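Local coordinates for protein putative drug/sodium antiporter (Escherichia coli, PDB 4Z3N) that probably exports compounds across the cell membrane as a MATE-family antiporter, and is linked to transport of the genotoxin colibactin, at residues Pro419-Leu424 with Thr433-Gly438; Leu410-Phe415 with Ser441-Ala446. All coordinates share one frame; numbering follows the deposited sequence.

Contact 1. Residues Pro419-Leu424 with Thr433-Gly438; sequences PVVYLL and TGVYFG
Two helical turns pack side to side, running nearly antiparallel. The axes of these short segments come within 8.0 Å of each other and make an angle of 153°. Glycines allow this closeness. Val421 CA lies 4.2 Å from Gly438 CA, and Leu424 CA lies 4.7 Å from Gly434 CA. Neither glycine has a side chain to stand between the two backbones.

Side chain against backbone is the main kind of contact. Val420 turns CG1 anti to its backbone N (chi1 162°), and this methyl sits 3.4 Å from Gly438 CA. Val421 has nearly the same rotamer but uses its other branch. Its CG2, beside the backbone N, rests on Gly438, 3.6 Å from Gly438 C. The same methyl also reaches Val435 O. Leu424 lays CB against Gly434, 3.8 Å from Gly434 O.

Contacts between side chains are fewer. Leu424 CD1 meets Phe437 CB at 3.9 Å, and the two side chains cross obliquely. The Phe437 ring leads away and takes no part there; Thr433 CG2 lies at its edge, in plane. No hydrogen bond joins the two segments.

The pair forms a helical hairpin of helices 417-427 and 432-453. Beyond it, Val435 packs on Tyr277 and Ile281 of helix 250-284. Tyr436 and Phe437 touch helix 366-379.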
ATOM      1  N   PRO A 419     -17.635 -11.335 -13.354  1.00 40.23           N
ATOM      2  CA  PRO A 419     -18.594 -12.272 -13.968  1.00 39.26           C
ATOM      3  C   PRO A 419     -19.264 -13.213 -12.965  1.00 40.49           C
ATOM      4  O   PRO A 419     -20.418 -13.573 -13.153  1.00 41.87           O
ATOM      5  CB  PRO A 419     -17.731 -13.069 -14.966  1.00 36.21           C
ATOM      6  CG  PRO A 419     -16.309 -12.855 -14.521  1.00 37.30           C
ATOM      7  CD  PRO A 419     -16.277 -11.481 -13.910  1.00 39.37           C
ATOM      8  N   VAL A 420     -18.548 -13.606 -11.916  1.00 42.33           N
ATOM      9  CA  VAL A 420     -19.099 -14.515 -10.906  1.00 38.89           C
ATOM     10  C   VAL A 420     -20.085 -13.798  -9.970  1.00 38.41           C
ATOM     11  O   VAL A 420     -21.096 -14.364  -9.570  1.00 39.14           O
ATOM     12  CB  VAL A 420     -17.963 -15.185 -10.076  1.00 35.21           C
ATOM     13  CG1 VAL A 420     -18.500 -15.780  -8.772  1.00 29.69           C
ATOM     14  CG2 VAL A 420     -17.272 -16.255 -10.910  1.00 30.74           C
ATOM     15  N   VAL A 421     -19.794 -12.552  -9.629  1.00 35.34           N
ATOM     16  CA  VAL A 421     -20.704 -11.779  -8.811  1.00 36.31           C
ATOM     17  C   VAL A 421     -21.998 -11.595  -9.567  1.00 39.97           C
ATOM     18  O   VAL A 421     -23.082 -11.784  -9.009  1.00 43.42           O
ATOM     19  CB  VAL A 421     -20.135 -10.403  -8.435  1.00 37.67           C
ATOM     20  CG1 VAL A 421     -21.266  -9.441  -8.080  1.00 32.82           C
ATOM     21  CG2 VAL A 421     -19.166 -10.541  -7.287  1.00 30.66           C
ATOM     22  N   TYR A 422     -21.883 -11.236 -10.843  1.00 43.52           N
ATOM     23  CA  TYR A 422     -23.061 -11.042 -11.680  1.00 43.98           C
ATOM     24  C   TYR A 422     -23.880 -12.327 -11.722  1.00 42.45           C
ATOM     25  O   TYR A 422     -25.098 -12.305 -11.531  1.00 40.77           O
ATOM     26  CB  TYR A 422     -22.691 -10.601 -13.102  1.00 37.81           C
ATOM     27  CG  TYR A 422     -23.862  -9.917 -13.773  1.00 46.21           C
ATOM     28  CD1 TYR A 422     -24.874 -10.658 -14.385  1.00 48.59           C
ATOM     29  CD2 TYR A 422     -23.996  -8.529 -13.745  1.00 48.34           C
ATOM     30  CE1 TYR A 422     -25.979 -10.032 -14.974  1.00 47.22           C
ATOM     31  CE2 TYR A 422     -25.092  -7.892 -14.342  1.00 43.48           C
ATOM     32  CZ  TYR A 422     -26.077  -8.652 -14.954  1.00 46.07           C
ATOM     33  OH  TYR A 422     -27.161  -8.033 -15.535  1.00 50.65           O
ATOM     34  N   LEU A 423     -23.199 -13.443 -11.947  1.00 39.60           N
ATOM     35  CA  LEU A 423     -23.837 -14.750 -11.951  1.00 36.75           C
ATOM     36  C   LEU A 423     -24.596 -15.040 -10.653  1.00 47.65           C
ATOM     37  O   LEU A 423     -25.775 -15.401 -10.683  1.00 48.90           O
ATOM     38  CB  LEU A 423     -22.798 -15.833 -12.177  1.00 39.48           C
ATOM     39  CG  LEU A 423     -23.432 -17.213 -12.105  1.00 44.32           C
ATOM     40  CD1 LEU A 423     -24.562 -17.217 -13.110  1.00 42.53           C
ATOM     41  CD2 LEU A 423     -22.422 -18.331 -12.375  1.00 32.10           C
ATOM     42  N   LEU A 424     -23.921 -14.879  -9.514  1.00 48.18           N
ATOM     43  CA  LEU A 424     -24.487 -15.262  -8.217  1.00 43.77           C
ATOM     44  C   LEU A 424     -25.493 -14.240  -7.663  1.00 41.79           C
ATOM     45  O   LEU A 424     -26.507 -14.621  -7.091  1.00 40.95           O
ATOM     46  CB  LEU A 424     -23.369 -15.493  -7.190  1.00 34.22           C
ATOM     47  CG  LEU A 424     -22.459 -16.703  -7.384  1.00 36.09           C
ATOM     48  CD1 LEU A 424     -21.500 -16.889  -6.217  1.00 32.94           C
ATOM     49  CD2 LEU A 424     -23.277 -17.953  -7.586  1.00 41.40           C
ATOM     50  N   THR A 433     -25.489 -11.775  -0.462  1.00 41.03           N
ATOM     51  CA  THR A 433     -24.732 -12.997  -0.191  1.00 37.59           C
ATOM     52  C   THR A 433     -23.980 -13.438  -1.435  1.00 41.54           C
ATOM     53  O   THR A 433     -22.912 -14.057  -1.348  1.00 39.21           O
ATOM     54  CB  THR A 433     -25.648 -14.150   0.277  1.00 37.26           C
ATOM     55  OG1 THR A 433     -26.021 -13.933   1.637  1.00 47.40           O
ATOM     56  CG2 THR A 433     -24.937 -15.477   0.194  1.00 38.13           C
ATOM     57  N   GLY A 434     -24.545 -13.109  -2.597  1.00 44.00           N
ATOM     58  CA  GLY A 434     -23.931 -13.435  -3.873  1.00 38.60           C
ATOM     59  C   GLY A 434     -22.722 -12.558  -4.161  1.00 31.43           C
ATOM     60  O   GLY A 434     -21.755 -13.028  -4.714  1.00 34.89           O
ATOM     61  N   VAL A 435     -22.795 -11.284  -3.808  1.00 28.21           N
ATOM     62  CA  VAL A 435     -21.653 -10.403  -3.915  1.00 30.48           C
ATOM     63  C   VAL A 435     -20.484 -10.949  -3.095  1.00 34.19           C
ATOM     64  O   VAL A 435     -19.385 -11.159  -3.612  1.00 31.57           O
ATOM     65  CB  VAL A 435     -21.986  -8.974  -3.421  1.00 37.64           C
ATOM     66  CG1 VAL A 435     -20.767  -8.063  -3.575  1.00 33.23           C
ATOM     67  CG2 VAL A 435     -23.195  -8.402  -4.160  1.00 34.84           C
ATOM     68  N   TYR A 436     -20.737 -11.176  -1.809  1.00 34.70           N
ATOM     69  CA  TYR A 436     -19.727 -11.675  -0.893  1.00 32.62           C
ATOM     70  C   TYR A 436     -19.006 -12.914  -1.449  1.00 36.23           C
ATOM     71  O   TYR A 436     -17.767 -12.983  -1.444  1.00 38.68           O
ATOM     72  CB  TYR A 436     -20.356 -12.012   0.446  1.00 31.16           C
ATOM     73  CG  TYR A 436     -20.999 -10.863   1.160  1.00 31.35           C
ATOM     74  CD1 TYR A 436     -20.660  -9.552   0.874  1.00 31.79           C
ATOM     75  CD2 TYR A 436     -21.947 -11.099   2.147  1.00 35.71           C
ATOM     76  CE1 TYR A 436     -21.254  -8.494   1.566  1.00 32.72           C
ATOM     77  CE2 TYR A 436     -22.545 -10.069   2.838  1.00 32.27           C
ATOM     78  CZ  TYR A 436     -22.199  -8.770   2.550  1.00 33.79           C
ATOM     79  OH  TYR A 436     -22.811  -7.770   3.258  1.00 29.98           O
ATOM     80  N   PHE A 437     -19.769 -13.891  -1.929  1.00 29.14           N
ATOM     81  CA  PHE A 437     -19.150 -15.105  -2.426  1.00 33.05           C
ATOM     82  C   PHE A 437     -18.420 -14.842  -3.744  1.00 37.16           C
ATOM     83  O   PHE A 437     -17.296 -15.305  -3.948  1.00 34.57           O
ATOM     84  CB  PHE A 437     -20.177 -16.229  -2.598  1.00 31.44           C
ATOM     85  CG  PHE A 437     -20.478 -16.967  -1.330  1.00 34.23           C
ATOM     86  CD1 PHE A 437     -19.527 -17.814  -0.766  1.00 37.25           C
ATOM     87  CD2 PHE A 437     -21.704 -16.809  -0.688  1.00 35.86           C
ATOM     88  CE1 PHE A 437     -19.789 -18.504   0.418  1.00 38.42           C
ATOM     89  CE2 PHE A 437     -21.977 -17.492   0.497  1.00 38.98           C
ATOM     90  CZ  PHE A 437     -21.015 -18.342   1.051  1.00 37.85           C
ATOM     91  N   GLY A 438     -19.056 -14.091  -4.631  1.00 31.37           N
ATOM     92  CA  GLY A 438     -18.487 -13.857  -5.935  1.00 35.86           C
ATOM     93  C   GLY A 438     -17.173 -13.122  -5.818  1.00 34.97           C
ATOM     94  O   GLY A 438     -16.187 -13.479  -6.466  1.00 31.69           O
TER

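Contact 2. Residues Leu410-Phe415 with Ser441-Ala446; sequences LMRHVF and SGTFVA. With OLC ((2R)-2,3-dihydroxypropyl (9Z)-octadec-9-enoate), chain B.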
ATOM      1  N   LEU A 410      -4.995  -8.530 -11.540  1.00 29.32           N
ATOM      2  CA  LEU A 410      -6.176  -8.518 -12.391  1.00 27.42           C
ATOM      3  C   LEU A 410      -7.007  -9.752 -12.155  1.00 28.53           C
ATOM      4  O   LEU A 410      -8.236  -9.713 -12.157  1.00 29.83           O
ATOM      5  CB  LEU A 410      -5.778  -8.443 -13.859  1.00 26.56           C
ATOM      6  CG  LEU A 410      -5.304  -7.079 -14.334  1.00 27.80           C
ATOM      7  CD1 LEU A 410      -4.835  -7.178 -15.774  1.00 24.38           C
ATOM      8  CD2 LEU A 410      -6.431  -6.078 -14.179  1.00 22.77           C
ATOM      9  N   MET A 411      -6.305 -10.858 -11.971  1.00 32.18           N
ATOM     10  CA  MET A 411      -6.927 -12.139 -11.714  1.00 29.44           C
ATOM     11  C   MET A 411      -7.634 -12.112 -10.373  1.00 29.10           C
ATOM     12  O   MET A 411      -8.641 -12.784 -10.193  1.00 33.48           O
ATOM     13  CB  MET A 411      -5.880 -13.252 -11.748  1.00 29.39           C
ATOM     14  CG  MET A 411      -6.462 -14.662 -11.796  1.00 42.01           C
ATOM     15  SD  MET A 411      -7.173 -15.062 -13.407  1.00 52.38           S
ATOM     16  CE  MET A 411      -6.556 -13.668 -14.352  1.00 31.53           C
ATOM     17  N   ARG A 412      -7.100 -11.351  -9.420  1.00 30.20           N
ATOM     18  CA  ARG A 412      -7.722 -11.274  -8.092  1.00 30.73           C
ATOM     19  C   ARG A 412      -8.909 -10.306  -8.018  1.00 28.85           C
ATOM     20  O   ARG A 412      -9.937 -10.646  -7.455  1.00 32.10           O
ATOM     21  CB  ARG A 412      -6.686 -10.907  -7.015  1.00 25.93           C
ATOM     22  CG  ARG A 412      -7.171 -11.230  -5.605  1.00 27.44           C
ATOM     23  CD  ARG A 412      -6.164 -10.955  -4.484  1.00 30.35           C
ATOM     24  NE  ARG A 412      -5.633  -9.591  -4.479  1.00 32.37           N
ATOM     25  CZ  ARG A 412      -4.372  -9.273  -4.783  1.00 29.80           C
ATOM     26  NH1 ARG A 412      -3.512 -10.227  -5.109  1.00 23.99           N
ATOM     27  NH2 ARG A 412      -3.973  -7.997  -4.763  1.00 26.23           N
ATOM     28  N   HIS A 413      -8.757  -9.094  -8.542  1.00 32.18           N
ATOM     29  CA  HIS A 413      -9.814  -8.081  -8.418  1.00 33.24           C
ATOM     30  C   HIS A 413     -10.798  -7.890  -9.584  1.00 37.78           C
ATOM     31  O   HIS A 413     -11.799  -7.216  -9.408  1.00 38.97           O
ATOM     32  CB  HIS A 413      -9.176  -6.725  -8.108  1.00 32.98           C
ATOM     33  CG  HIS A 413      -8.522  -6.666  -6.763  1.00 33.81           C
ATOM     34  ND1 HIS A 413      -7.178  -6.894  -6.575  1.00 36.35           N
ATOM     35  CD2 HIS A 413      -9.040  -6.448  -5.531  1.00 39.44           C
ATOM     36  CE1 HIS A 413      -6.889  -6.799  -5.288  1.00 36.05           C
ATOM     37  NE2 HIS A 413      -8.003  -6.530  -4.634  1.00 37.19           N
ATOM     38  N   VAL A 414     -10.541  -8.461 -10.759  1.00 38.49           N
ATOM     39  CA  VAL A 414     -11.413  -8.187 -11.914  1.00 36.50           C
ATOM     40  C   VAL A 414     -11.889  -9.398 -12.738  1.00 36.74           C
ATOM     41  O   VAL A 414     -13.081  -9.648 -12.817  1.00 40.97           O
ATOM     42  CB  VAL A 414     -10.739  -7.205 -12.890  1.00 37.18           C
ATOM     43  CG1 VAL A 414     -11.606  -7.034 -14.127  1.00 39.87           C
ATOM     44  CG2 VAL A 414     -10.527  -5.884 -12.227  1.00 35.29           C
ATOM     45  N   PHE A 415     -10.962 -10.120 -13.367  1.00 31.19           N
ATOM     46  CA  PHE A 415     -11.299 -11.167 -14.338  1.00 36.25           C
ATOM     47  C   PHE A 415     -12.270 -12.287 -13.899  1.00 37.42           C
ATOM     48  O   PHE A 415     -12.935 -12.906 -14.734  1.00 38.49           O
ATOM     49  CB  PHE A 415     -10.006 -11.820 -14.825  1.00 37.37           C
ATOM     50  CG  PHE A 415      -9.224 -10.968 -15.789  1.00 39.74           C
ATOM     51  CD1 PHE A 415      -9.882 -10.181 -16.725  1.00 33.70           C
ATOM     52  CD2 PHE A 415      -7.836 -10.954 -15.761  1.00 31.52           C
ATOM     53  CE1 PHE A 415      -9.165  -9.397 -17.605  1.00 34.51           C
ATOM     54  CE2 PHE A 415      -7.124 -10.178 -16.642  1.00 30.32           C
ATOM     55  CZ  PHE A 415      -7.781  -9.393 -17.562  1.00 31.82           C
ATOM     56  N   SER A 441     -14.027 -15.065  -4.886  1.00 30.48           N
ATOM     57  CA  SER A 441     -13.645 -16.141  -5.801  1.00 32.50           C
ATOM     58  C   SER A 441     -12.394 -15.815  -6.639  1.00 27.60           C
ATOM     59  O   SER A 441     -11.700 -16.711  -7.062  1.00 29.37           O
ATOM     60  CB  SER A 441     -14.827 -16.495  -6.731  1.00 28.30           C
ATOM     61  OG  SER A 441     -15.076 -15.459  -7.667  1.00 28.23           O
ATOM     62  N   GLY A 442     -12.122 -14.540  -6.878  1.00 30.37           N
ATOM     63  CA  GLY A 442     -10.894 -14.129  -7.528  1.00 29.67           C
ATOM     64  C   GLY A 442      -9.648 -14.414  -6.702  1.00 31.18           C
ATOM     65  O   GLY A 442      -8.590 -14.705  -7.253  1.00 30.29           O
ATOM     66  N   THR A 443      -9.777 -14.330  -5.379  1.00 33.16           N
ATOM     67  CA  THR A 443      -8.672 -14.607  -4.464  1.00 26.96           C
ATOM     68  C   THR A 443      -8.273 -16.068  -4.518  1.00 25.05           C
ATOM     69  O   THR A 443      -7.117 -16.433  -4.283  1.00 29.21           O
ATOM     70  CB  THR A 443      -9.039 -14.213  -2.988  1.00 28.08           C
ATOM     71  OG1 THR A 443      -8.942 -12.792  -2.839  1.00 29.04           O
ATOM     72  CG2 THR A 443      -8.102 -14.878  -1.970  1.00 20.71           C
ATOM     73  N   PHE A 444      -9.236 -16.929  -4.798  1.00 28.43           N
ATOM     74  CA  PHE A 444      -8.897 -18.342  -4.797  1.00 29.65           C
ATOM     75  C   PHE A 444      -8.229 -18.744  -6.110  1.00 26.51           C
ATOM     76  O   PHE A 444      -7.161 -19.340  -6.090  1.00 26.23           O
ATOM     77  CB  PHE A 444     -10.132 -19.175  -4.447  1.00 27.68           C
ATOM     78  CG  PHE A 444     -10.545 -19.000  -3.004  1.00 32.44           C
ATOM     79  CD1 PHE A 444      -9.754 -19.512  -1.975  1.00 29.85           C
ATOM     80  CD2 PHE A 444     -11.669 -18.260  -2.670  1.00 32.08           C
ATOM     81  CE1 PHE A 444     -10.106 -19.321  -0.639  1.00 29.58           C
ATOM     82  CE2 PHE A 444     -12.025 -18.065  -1.338  1.00 29.45           C
ATOM     83  CZ  PHE A 444     -11.242 -18.600  -0.325  1.00 30.00           C
ATOM     84  N   VAL A 445      -8.813 -18.345  -7.235  1.00 25.91           N
ATOM     85  CA  VAL A 445      -8.219 -18.572  -8.545  1.00 27.10           C
ATOM     86  C   VAL A 445      -6.774 -18.026  -8.615  1.00 28.79           C
ATOM     87  O   VAL A 445      -5.843 -18.727  -9.018  1.00 26.47           O
ATOM     88  CB  VAL A 445      -9.104 -17.928  -9.642  1.00 27.99           C
ATOM     89  CG1 VAL A 445      -8.574 -18.226 -11.042  1.00 25.76           C
ATOM     90  CG2 VAL A 445     -10.509 -18.444  -9.524  1.00 25.64           C
ATOM     91  N   ALA A 446      -6.607 -16.776  -8.199  1.00 27.89           N
ATOM     92  CA  ALA A 446      -5.309 -16.123  -8.152  1.00 27.12           C
ATOM     93  C   ALA A 446      -4.304 -16.836  -7.227  1.00 26.90           C
ATOM     94  O   ALA A 446      -3.095 -16.790  -7.455  1.00 26.19           O
ATOM     95  CB  ALA A 446      -5.489 -14.663  -7.720  1.00 25.99           C
TER
HETATM   96  C18 OLC B 501      -4.958  -5.766  -1.511  1.00 31.73           C
HETATM   97  C10 OLC B 501     -11.679 -10.886   0.928  1.00 35.79           C
HETATM   98  C9  OLC B 501     -11.749  -9.730   1.619  1.00 46.91           C
HETATM   99  C17 OLC B 501      -6.085  -6.524  -0.836  1.00 34.66           C
HETATM  100  C11 OLC B 501     -11.345 -10.895  -0.552  1.00 43.43           C
HETATM  101  C8  OLC B 501     -12.804  -9.572   2.702  1.00 47.11           C
HETATM  102  C24 OLC B 501     -14.829  -7.919  -6.048  1.00 47.34           C
HETATM  103  C16 OLC B 501      -6.835  -7.322  -1.879  1.00 36.84           C
HETATM  104  C12 OLC B 501     -11.115  -9.493  -1.102  1.00 49.80           C
HETATM  105  C7  OLC B 501     -12.677  -8.246   3.431  1.00 44.03           C
HETATM  106  C15 OLC B 501      -7.905  -8.185  -1.221  1.00 39.07           C
HETATM  107  C13 OLC B 501      -9.909  -9.500  -2.042  1.00 45.87           C
HETATM  108  C6  OLC B 501     -13.243  -7.113   2.596  1.00 43.76           C
HETATM  109  C14 OLC B 501      -9.168  -8.174  -2.071  1.00 45.13           C
HETATM  110  C5  OLC B 501     -14.594  -7.488   2.023  1.00 37.86           C
HETATM  111  C4  OLC B 501     -14.899  -6.616   0.813  1.00 41.27           C
HETATM  112  C3  OLC B 501     -13.719  -6.597  -0.137  1.00 49.31           C
HETATM  113  C2  OLC B 501     -14.115  -6.116  -1.520  1.00 41.76           C
HETATM  114  C21 OLC B 501     -12.860  -8.014  -4.522  1.00 48.14           C
HETATM  115  C1  OLC B 501     -13.191  -6.724  -2.568  1.00 53.05           C
HETATM  116  C22 OLC B 501     -13.321  -8.072  -5.968  1.00 51.99           C
HETATM  117  O19 OLC B 501     -12.029  -7.007  -2.310  1.00 60.14           O
HETATM  118  O25 OLC B 501     -15.156  -7.057  -7.120  1.00 43.36           O
HETATM  119  O23 OLC B 501     -12.714  -7.028  -6.705  1.00 53.79           O
HETATM  120  O20 OLC B 501     -13.699  -7.118  -3.813  1.00 52.09           O
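Arg412 threads from the helix pair to a bound monoolein, OLC. Its CB meets Ala446 CB at 4.0 Å. CG stands anti to the backbone N (chi1 -162°) and comes 3.6 Å from Thr443 OG1. CD stays beside the same hydroxyl, so the arginine stem and Thr443 run side by side in the same direction. The chain then bends at chi3 (54°). NE lies 3.7 Å from OLC C16, and NH2 is near C16 and C18, with the acyl tail oblique to the guanidinium. NH1 is hydrogen-bonded to Ser389 OG on helix 382-399, which ties down the buried tip.

The backbones approach at Gly442, whose CA is 3.6 Å from Arg412 O. With no side chain at Gly442, the backbones meet directly. This is a close helix-helix contact in the predicted membrane part of this MATE-family transporter, between the C-terminal end of helix 402-413 and a kinked part of helix 432-453. Leu410 O accepts from both Val414 N and Phe415 N where Val414 leaves helical backbone angles.

On the other flank, Met411 places CG over Ala446. Met411 SD lies 4.2 Å from Val445 CG1, the two side chains crossing at about a right angle. The lipid headgroup is held by a hydrogen bond of 2.9 Å from OLC O23 to His413 O. OLC C16 also lies at the edge of the His413 ring, near its plane.

Contacts 1 and 2 have centres 13 Å apart and share helix 432-453. Contact 1 uses its earlier part and contact 2 the part after it. Their partners, helices 417-427 and 402-413, follow each other in the chain. Contact 1 is therefore nested inside the loop closed by contact 2. The two meet directly where Val420 CG1 packs 3.6 Å from Ser441 OG. Helix 432-453 thus packs against both helices 402-413 and 417-427, which together fall in one predicted transmembrane span, 404-428. Contact 2 is nearer the centre of the chain, about 18 Å away against about 26 Å for contact 1.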